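Local coordinates for Beta/gama crystallin family protein (Methanosarcina acetivorans, PDB 3HZ2) that binds calcium ions through a single betagamma-crystallin domain built from two Greek key motifs, at residues 23-28 with 78-83; 1-6 with 39-45; 10-14 with 64-68. All blocks are in the same frame, centred on the assembly; numbering follows the deposited sequence.

Contact 1. Residues 23-28 with 78-83; sequences DQPGAG and ISSFRQ. With CA (calcium ion), chain F.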
loop_
_atom_site.group_PDB
_atom_site.type_symbol
_atom_site.label_atom_id
_atom_site.label_comp_id
_atom_site.label_asym_id
_atom_site.label_seq_id
_atom_site.Cartn_x
_atom_site.Cartn_y
_atom_site.Cartn_z
ATOM N N ASP A 23 10.855 -2.975 0.347
ATOM C CA ASP A 23 10.082 -2.628 1.534
ATOM C C ASP A 23 10.084 -1.139 1.867
ATOM O O ASP A 23 11.080 -0.445 1.662
ATOM C CB ASP A 23 10.571 -3.457 2.723
ATOM C CG ASP A 23 10.409 -4.949 2.487
ATOM O OD1 ASP A 23 9.706 -5.328 1.519
ATOM O OD2 ASP A 23 10.973 -5.741 3.264
ATOM N N GLN A 24 8.956 -0.658 2.388
ATOM C CA GLN A 24 8.786 0.754 2.725
ATOM C C GLN A 24 8.350 0.975 4.174
ATOM O O GLN A 24 7.157 0.954 4.480
ATOM C CB GLN A 24 7.739 1.373 1.793
ATOM C CG GLN A 24 8.075 1.275 0.313
ATOM C CD GLN A 24 9.328 2.040 -0.046
ATOM O OE1 GLN A 24 9.520 3.166 0.404
ATOM N NE2 GLN A 24 10.181 1.440 -0.869
ATOM N N PRO A 25 9.307 1.215 5.081
ATOM C CA PRO A 25 8.959 1.435 6.489
ATOM C C PRO A 25 8.254 2.765 6.739
ATOM O O PRO A 25 7.811 3.037 7.855
ATOM C CB PRO A 25 10.311 1.346 7.190
ATOM C CG PRO A 25 11.242 1.923 6.169
ATOM C CD PRO A 25 10.766 1.283 4.882
ATOM N N GLY A 26 8.152 3.582 5.694
ATOM C CA GLY A 26 7.493 4.870 5.815
ATOM C C GLY A 26 6.365 5.051 4.811
ATOM O O GLY A 26 5.821 6.148 4.675
ATOM N N ALA A 27 6.023 3.973 4.106
ATOM C CA ALA A 27 4.952 3.969 3.109
ATOM C C ALA A 27 5.299 4.660 1.791
ATOM O O ALA A 27 4.407 5.003 1.014
ATOM C CB ALA A 27 3.674 4.580 3.696
ATOM N N GLY A 28 6.588 4.867 1.539
ATOM C CA GLY A 28 6.993 5.491 0.292
ATOM C C GLY A 28 7.276 6.980 0.328
ATOM O O GLY A 28 7.482 7.568 1.391
ATOM N N ILE A 78 -2.521 3.867 5.884
ATOM C CA ILE A 78 -1.306 3.074 5.718
ATOM C C ILE A 78 -0.077 3.925 6.026
ATOM O O ILE A 78 0.022 5.064 5.575
ATOM C CB ILE A 78 -1.209 2.510 4.284
ATOM C CG1 ILE A 78 -2.342 1.502 4.063
ATOM C CG2 ILE A 78 0.165 1.868 4.059
ATOM C CD1 ILE A 78 -2.469 1.010 2.643
ATOM N N SER A 79 0.855 3.377 6.805
ATOM C CA SER A 79 2.067 4.111 7.157
ATOM C C SER A 79 3.355 3.365 6.844
ATOM O O SER A 79 4.445 3.913 6.984
ATOM C CB SER A 79 2.044 4.499 8.633
ATOM O OG SER A 79 1.099 5.529 8.842
ATOM N N SER A 80 3.227 2.109 6.431
ATOM C CA SER A 80 4.384 1.306 6.062
ATOM C C SER A 80 3.903 0.019 5.424
ATOM O O SER A 80 2.774 -0.412 5.648
ATOM C CB SER A 80 5.267 0.992 7.284
ATOM O OG SER A 80 4.582 0.212 8.251
ATOM N N PHE A 81 4.743 -0.577 4.591
ATOM C CA PHE A 81 4.381 -1.832 3.952
ATOM C C PHE A 81 5.616 -2.566 3.471
ATOM O O PHE A 81 6.635 -1.951 3.151
ATOM C CB PHE A 81 3.370 -1.609 2.805
ATOM C CG PHE A 81 3.834 -0.660 1.724
ATOM C CD1 PHE A 81 4.658 -1.100 0.690
ATOM C CD2 PHE A 81 3.410 0.665 1.723
ATOM C CE1 PHE A 81 5.050 -0.233 -0.329
ATOM C CE2 PHE A 81 3.796 1.541 0.710
ATOM C CZ PHE A 81 4.616 1.092 -0.317
ATOM N N ARG A 82 5.530 -3.891 3.456
ATOM C CA ARG A 82 6.645 -4.713 3.027
ATOM C C ARG A 82 6.167 -6.014 2.418
ATOM O O ARG A 82 5.016 -6.423 2.594
ATOM C CB ARG A 82 7.571 -5.012 4.208
ATOM C CG ARG A 82 6.905 -5.752 5.355
ATOM C CD ARG A 82 7.901 -6.001 6.477
ATOM N NE ARG A 82 7.250 -6.415 7.717
ATOM C CZ ARG A 82 7.881 -6.551 8.882
ATOM N NH1 ARG A 82 9.184 -6.306 8.964
ATOM N NH2 ARG A 82 7.211 -6.921 9.966
ATOM N N GLN A 83 7.074 -6.662 1.701
ATOM C CA GLN A 83 6.786 -7.922 1.041
ATOM C C GLN A 83 6.771 -9.062 2.056
ATOM O O GLN A 83 7.516 -9.042 3.037
ATOM C CB GLN A 83 7.860 -8.188 -0.012
ATOM C CG GLN A 83 7.491 -9.235 -1.037
ATOM C CD GLN A 83 8.680 -9.633 -1.889
ATOM O OE1 GLN A 83 9.506 -8.791 -2.254
ATOM N NE2 GLN A 83 8.768 -10.917 -2.218
HETATM CA CA CA F . -1.282 5.518 9.883
HETATM O O HOH W 1 10.520 -6.779 -0.888
HETATM O O HOH W 2 9.899 -8.088 3.583
HETATM O O HOH W 3 -3.687 6.384 10.935
HETATM O O HOH W 4 0.061 6.938 11.860
#
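Segment 23-28 runs antiparallel to the edge strand 80-83 of a betagamma-crystallin domain and meets it in a single beta bridge: Gln24 N donates to Phe81 O at 2.8 Å, and Phe81 N donates to Gln24 O at 2.9 Å. From Gln24 the segment folds into a type I turn to Ala27 that stays against Ser79 and Ser80, closed by Ala27 N to Gln24 O at 3.2 Å. Proline suits the second position of such a turn, where its fixed phi is already right. Gly28, with phi near 98°, adopts a backbone shape that a side chain would strain.

The Phe81 ring lies under the turn. Gln24 CB sits over its face, a CH-pi contact 3.9 Å from the ring centroid, while the small Ala27 fits beside Phe81 CE2 with its CB 4.3 Å away. On its way into the core Phe81 also reaches Val5 and Val7 of the other sheet. At the exposed end Asp23 extends the pairing with its carboxylate: Gln83 N donates to Asp23 OD1 at 3.0 Å, and two waters link the same two residues. At the other end Ser79 and Ser80 form a classic bulge opposite Tyr48. Ser79 also belongs to a calcium site shared with Asp33, Glu49 and Ser77, two waters filling further positions; its OG is hydrogen-bonded to Asn32 OD1 and lies 2.6 Å from the ion CA.

Contact 2. Residues 1-6 with 39-45; sequences NAAEVI and KVKSGTW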
loop_
_atom_site.group_PDB
_atom_site.type_symbol
_atom_site.label_atom_id
_atom_site.label_comp_id
_atom_site.label_asym_id
_atom_site.label_seq_id
_atom_site.Cartn_x
_atom_site.Cartn_y
_atom_site.Cartn_z
ATOM N N ASN A 1 9.494 -11.202 -12.574
ATOM C CA ASN A 1 8.256 -11.352 -11.759
ATOM C C ASN A 1 8.490 -10.914 -10.318
ATOM O O ASN A 1 7.709 -11.247 -9.425
ATOM C CB ASN A 1 7.787 -12.807 -11.778
ATOM C CG ASN A 1 7.396 -13.271 -13.165
ATOM O OD1 ASN A 1 7.032 -14.430 -13.366
ATOM N ND2 ASN A 1 7.469 -12.365 -14.133
ATOM N N ALA A 2 9.570 -10.169 -10.100
ATOM C CA ALA A 2 9.906 -9.677 -8.769
ATOM C C ALA A 2 8.712 -8.924 -8.187
ATOM O O ALA A 2 8.003 -8.223 -8.910
ATOM C CB ALA A 2 11.123 -8.761 -8.843
ATOM N N ALA A 3 8.492 -9.075 -6.884
ATOM C CA ALA A 3 7.377 -8.417 -6.210
ATOM C C ALA A 3 7.351 -6.916 -6.488
ATOM O O ALA A 3 8.382 -6.246 -6.456
ATOM C CB ALA A 3 7.453 -8.670 -4.710
ATOM N N GLU A 4 6.162 -6.392 -6.765
ATOM C CA GLU A 4 6.012 -4.973 -7.046
ATOM C C GLU A 4 4.612 -4.494 -6.696
ATOM O O GLU A 4 3.633 -5.193 -6.929
ATOM C CB GLU A 4 6.290 -4.690 -8.521
ATOM C CG GLU A 4 6.160 -3.224 -8.894
ATOM C CD GLU A 4 6.470 -2.967 -10.354
ATOM O OE1 GLU A 4 6.569 -1.784 -10.742
ATOM O OE2 GLU A 4 6.612 -3.950 -11.113
ATOM N N VAL A 5 4.526 -3.295 -6.134
ATOM C CA VAL A 5 3.234 -2.736 -5.765
ATOM C C VAL A 5 3.254 -1.235 -5.993
ATOM O O VAL A 5 4.260 -0.577 -5.732
ATOM C CB VAL A 5 2.897 -3.024 -4.270
ATOM C CG1 VAL A 5 3.951 -2.405 -3.356
ATOM C CG2 VAL A 5 1.516 -2.479 -3.931
ATOM N N ILE A 6 2.152 -0.703 -6.514
ATOM C CA ILE A 6 2.047 0.728 -6.739
ATOM C C ILE A 6 0.921 1.250 -5.853
ATOM O O ILE A 6 -0.195 0.726 -5.867
ATOM C CB ILE A 6 1.733 1.065 -8.216
ATOM C CG1 ILE A 6 2.687 0.307 -9.143
ATOM C CG2 ILE A 6 1.900 2.570 -8.443
ATOM C CD1 ILE A 6 2.487 0.608 -10.616
ATOM N N LYS A 39 -2.225 -1.167 -6.403
ATOM C CA LYS A 39 -2.109 -2.135 -7.489
ATOM C C LYS A 39 -0.960 -3.082 -7.166
ATOM O O LYS A 39 0.201 -2.687 -7.227
ATOM C CB LYS A 39 -1.812 -1.445 -8.821
ATOM C CG LYS A 39 -2.976 -0.710 -9.450
ATOM C CD LYS A 39 -2.576 -0.204 -10.829
ATOM C CE LYS A 39 -3.620 0.716 -11.431
ATOM N NZ LYS A 39 -3.183 1.177 -12.790
ATOM N N VAL A 40 -1.278 -4.322 -6.805
ATOM C CA VAL A 40 -0.231 -5.292 -6.512
ATOM C C VAL A 40 0.074 -6.009 -7.824
ATOM O O VAL A 40 -0.681 -6.877 -8.255
ATOM C CB VAL A 40 -0.684 -6.328 -5.460
ATOM C CG1 VAL A 40 0.431 -7.341 -5.219
ATOM C CG2 VAL A 40 -1.038 -5.624 -4.154
ATOM N N LYS A 41 1.174 -5.621 -8.458
ATOM C CA LYS A 41 1.586 -6.200 -9.731
ATOM C C LYS A 41 2.041 -7.643 -9.563
ATOM O O LYS A 41 1.759 -8.499 -10.404
ATOM C CB LYS A 41 2.724 -5.374 -10.336
ATOM C CG LYS A 41 2.423 -3.885 -10.456
ATOM C CD LYS A 41 1.237 -3.625 -11.372
ATOM C CE LYS A 41 1.530 -4.087 -12.793
ATOM N NZ LYS A 41 0.361 -3.901 -13.699
ATOM N N SER A 42 2.751 -7.904 -8.472
ATOM C CA SER A 42 3.252 -9.242 -8.192
ATOM C C SER A 42 3.672 -9.373 -6.738
ATOM O O SER A 42 4.049 -8.388 -6.097
ATOM C CB SER A 42 4.438 -9.557 -9.107
ATOM O OG SER A 42 5.376 -8.495 -9.086
ATOM N N GLY A 43 3.610 -10.598 -6.226
ATOM C CA GLY A 43 3.979 -10.850 -4.847
ATOM C C GLY A 43 2.845 -10.503 -3.907
ATOM O O GLY A 43 1.809 -9.989 -4.335
ATOM N N THR A 44 3.027 -10.804 -2.626
ATOM C CA THR A 44 2.020 -10.493 -1.623
ATOM C C THR A 44 2.627 -9.428 -0.725
ATOM O O THR A 44 3.775 -9.549 -0.296
ATOM C CB THR A 44 1.653 -11.721 -0.779
ATOM O OG1 THR A 44 1.152 -12.755 -1.636
ATOM C CG2 THR A 44 0.583 -11.362 0.240
ATOM N N TRP A 45 1.860 -8.381 -0.455
ATOM C CA TRP A 45 2.350 -7.291 0.370
ATOM C C TRP A 45 1.511 -7.055 1.614
ATOM O O TRP A 45 0.284 -7.166 1.587
ATOM C CB TRP A 45 2.405 -6.000 -0.446
ATOM C CG TRP A 45 3.392 -6.036 -1.575
ATOM C CD1 TRP A 45 3.259 -6.688 -2.766
ATOM C CD2 TRP A 45 4.665 -5.387 -1.611
ATOM N NE1 TRP A 45 4.374 -6.481 -3.547
ATOM C CE2 TRP A 45 5.252 -5.685 -2.861
ATOM C CE3 TRP A 45 5.370 -4.578 -0.706
ATOM C CZ2 TRP A 45 6.512 -5.202 -3.232
ATOM C CZ3 TRP A 45 6.622 -4.099 -1.073
ATOM C CH2 TRP A 45 7.180 -4.414 -2.329
HETATM O O HOH W 5 5.576 -6.997 -11.371
#
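A classic beta bulge interrupts this antiparallel pairing: Lys41 and Ser42 both face Glu4, whose O accepts from Ser42 N at 3.2 Å and, weakly, from Lys41 N at 2.9 Å. Lys41 has the near-helical phi/psi of -69/-39 that lets one extra residue fit into the strand, and its long side chain leads away from strand 4-8 at the surface. Within the bulge Glu4 N also donates to Ser42 O at 3.0 Å; beyond it, Ile6 and Lys39 form a regular hydrogen-bonded pair, Ile6 N to Lys39 O at 2.9 Å and Lys39 N to Ile6 O at 2.8 Å. The short side chain of Ser42 turns back to bond Ala2 O through its OG at 2.6 Å. Gly43 lies against Ala3, where a CB would clash.

Inward, Val5 CG1 rests over the six-membered ring of Trp45, a CH-pi contact 3.5 Å from its centroid, and Trp45 NE1 donates to Ser42 O at 3.2 Å. Strands 4-8 and 37-42 are the central pair of a four-stranded antiparallel sheet, with edge strands 17-20 from the first Greek key and 63-65 from the second, while Trp45 begins strand 45-48 of the second sheet and packs with Val5 against Phe81 of strand 80-83.

Contact 3. Residues 10-14 with 64-68; sequences HVNFG and EYSSV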
loop_
_atom_site.group_PDB
_atom_site.type_symbol
_atom_site.label_atom_id
_atom_site.label_comp_id
_atom_site.label_asym_id
_atom_site.label_seq_id
_atom_site.Cartn_x
_atom_site.Cartn_y
_atom_site.Cartn_z
ATOM N N HIS A 10 -5.111 9.026 -4.295
ATOM C CA HIS A 10 -6.569 9.036 -4.344
ATOM C C HIS A 10 -7.154 7.708 -4.795
ATOM O O HIS A 10 -6.451 6.864 -5.356
ATOM C CB HIS A 10 -7.074 10.127 -5.299
ATOM C CG HIS A 10 -6.447 11.470 -5.088
ATOM N ND1 HIS A 10 -6.292 12.036 -3.842
ATOM C CD2 HIS A 10 -5.966 12.374 -5.976
ATOM C CE1 HIS A 10 -5.743 13.232 -3.969
ATOM N NE2 HIS A 10 -5.536 13.461 -5.253
ATOM N N VAL A 11 -8.450 7.529 -4.555
ATOM C CA VAL A 11 -9.119 6.315 -4.988
ATOM C C VAL A 11 -9.062 6.328 -6.511
ATOM O O VAL A 11 -8.832 7.375 -7.123
ATOM C CB VAL A 11 -10.598 6.266 -4.529
ATOM C CG1 VAL A 11 -10.666 6.172 -3.009
ATOM C CG2 VAL A 11 -11.343 7.488 -5.033
ATOM N N ASN A 12 -9.278 5.168 -7.115
ATOM C CA ASN A 12 -9.216 5.024 -8.563
ATOM C C ASN A 12 -7.860 5.401 -9.142
ATOM O O ASN A 12 -7.756 5.927 -10.251
ATOM C CB ASN A 12 -10.338 5.807 -9.250
ATOM C CG ASN A 12 -11.514 4.918 -9.610
ATOM O OD1 ASN A 12 -11.396 3.691 -9.588
ATOM N ND2 ASN A 12 -12.645 5.522 -9.953
ATOM N N PHE A 13 -6.822 5.134 -8.358
ATOM C CA PHE A 13 -5.443 5.352 -8.762
ATOM C C PHE A 13 -5.055 6.779 -9.142
ATOM O O PHE A 13 -4.262 6.986 -10.063
ATOM C CB PHE A 13 -5.132 4.389 -9.911
ATOM C CG PHE A 13 -5.753 3.030 -9.731
ATOM C CD1 PHE A 13 -6.770 2.596 -10.577
ATOM C CD2 PHE A 13 -5.357 2.205 -8.678
ATOM C CE1 PHE A 13 -7.388 1.363 -10.381
ATOM C CE2 PHE A 13 -5.966 0.969 -8.470
ATOM C CZ PHE A 13 -6.987 0.545 -9.323
ATOM N N GLY A 14 -5.586 7.756 -8.413
ATOM C CA GLY A 14 -5.272 9.144 -8.702
ATOM C C GLY A 14 -4.265 9.755 -7.747
ATOM O O GLY A 14 -3.853 9.121 -6.770
ATOM N N GLU A 64 -5.948 -5.536 -8.217
ATOM C CA GLU A 64 -6.097 -4.097 -8.090
ATOM C C GLU A 64 -7.207 -3.735 -7.125
ATOM O O GLU A 64 -8.246 -4.396 -7.065
ATOM C CB GLU A 64 -6.323 -3.467 -9.468
ATOM C CG GLU A 64 -5.094 -3.609 -10.348
ATOM C CD GLU A 64 -5.157 -2.797 -11.619
ATOM O OE1 GLU A 64 -6.080 -1.965 -11.761
ATOM O OE2 GLU A 64 -4.267 -2.992 -12.472
ATOM N N TYR A 65 -6.968 -2.680 -6.358
ATOM C CA TYR A 65 -7.918 -2.228 -5.358
ATOM C C TYR A 65 -8.175 -0.745 -5.560
ATOM O O TYR A 65 -7.438 0.088 -5.047
ATOM C CB TYR A 65 -7.335 -2.498 -3.968
ATOM C CG TYR A 65 -6.776 -3.901 -3.831
ATOM C CD1 TYR A 65 -5.490 -4.214 -4.279
ATOM C CD2 TYR A 65 -7.556 -4.932 -3.307
ATOM C CE1 TYR A 65 -4.998 -5.523 -4.209
ATOM C CE2 TYR A 65 -7.076 -6.239 -3.237
ATOM C CZ TYR A 65 -5.797 -6.527 -3.689
ATOM O OH TYR A 65 -5.336 -7.822 -3.635
ATOM N N SER A 66 -9.223 -0.428 -6.318
ATOM C CA SER A 66 -9.573 0.958 -6.615
ATOM C C SER A 66 -9.832 1.772 -5.354
ATOM O O SER A 66 -9.780 3.001 -5.374
ATOM C CB SER A 66 -10.797 1.002 -7.531
ATOM O OG SER A 66 -11.893 0.324 -6.947
ATOM N N SER A 67 -10.125 1.074 -4.263
ATOM C CA SER A 67 -10.363 1.696 -2.965
ATOM C C SER A 67 -9.778 0.757 -1.911
ATOM O O SER A 67 -10.135 -0.416 -1.868
ATOM C CB SER A 67 -11.860 1.867 -2.713
ATOM O OG SER A 67 -12.096 2.257 -1.371
ATOM N N VAL A 68 -8.881 1.259 -1.069
ATOM C CA VAL A 68 -8.276 0.409 -0.043
ATOM C C VAL A 68 -9.326 -0.215 0.870
ATOM O O VAL A 68 -9.135 -1.308 1.396
ATOM C CB VAL A 68 -7.260 1.189 0.825
ATOM C CG1 VAL A 68 -6.027 1.527 -0.000
ATOM C CG2 VAL A 68 -7.893 2.455 1.367
#
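From His10, whose N donates to Gly14 O at 2.8 Å, the chain enters a tight loop between strands 4-8 and 17-20. Val11 comes next; its CA lies 3.4 Å from Ser66 O, and its CG1 is 4.5 Å from Ser67 CB, a loose touch. Asn12 then makes the one hydrogen bond between the segments, Asn12 N to Ser66 O at 2.8 Å. Its phi of 59° is a left-handed conformation that asparagine tolerates well, and its OD1 bends back to 3.4 Å from Ser66 CB. Phe13, also left-handed, brings the end of its ring close: CZ lies 3.8 Å from Ser66 CA and 3.6 Å from Glu64 OE1. A flat aromatic ring suits a place between the Ser66 backbone and Lys39.

The contact thus joins the loop after strand 4-8 to the end of the edge strand 63-65. Phe13 reaches across strand 37-42, making a cation-pi contact with Lys39 and an edge-to-face one with Tyr8, while Val11 touches Ser36, a calcium-site residue.

Overall arrangement
From the N terminus, residues 1-6 open strand 4-8, residues 10-14 form the loop after it, and residues 23-28 follow strand 17-20. Each then waits for a later partner: contact 2 closes first, with 39-45, contact 3 next, with 64-68, and contact 1 last, with 78-83. All three cross one another. Contacts 2 and 3 share the four-stranded sheet and touch where Lys39 meets Phe13 and Glu64. Contact 1 ties the loop after strand 17-20 to the three-stranded sheet and meets contact 2 where Trp45 and Ala3 lie beside Arg82 and Gln83. Contacts 1 and 3, their centres about 17 Å apart, lie on opposite sides of the chain's centre.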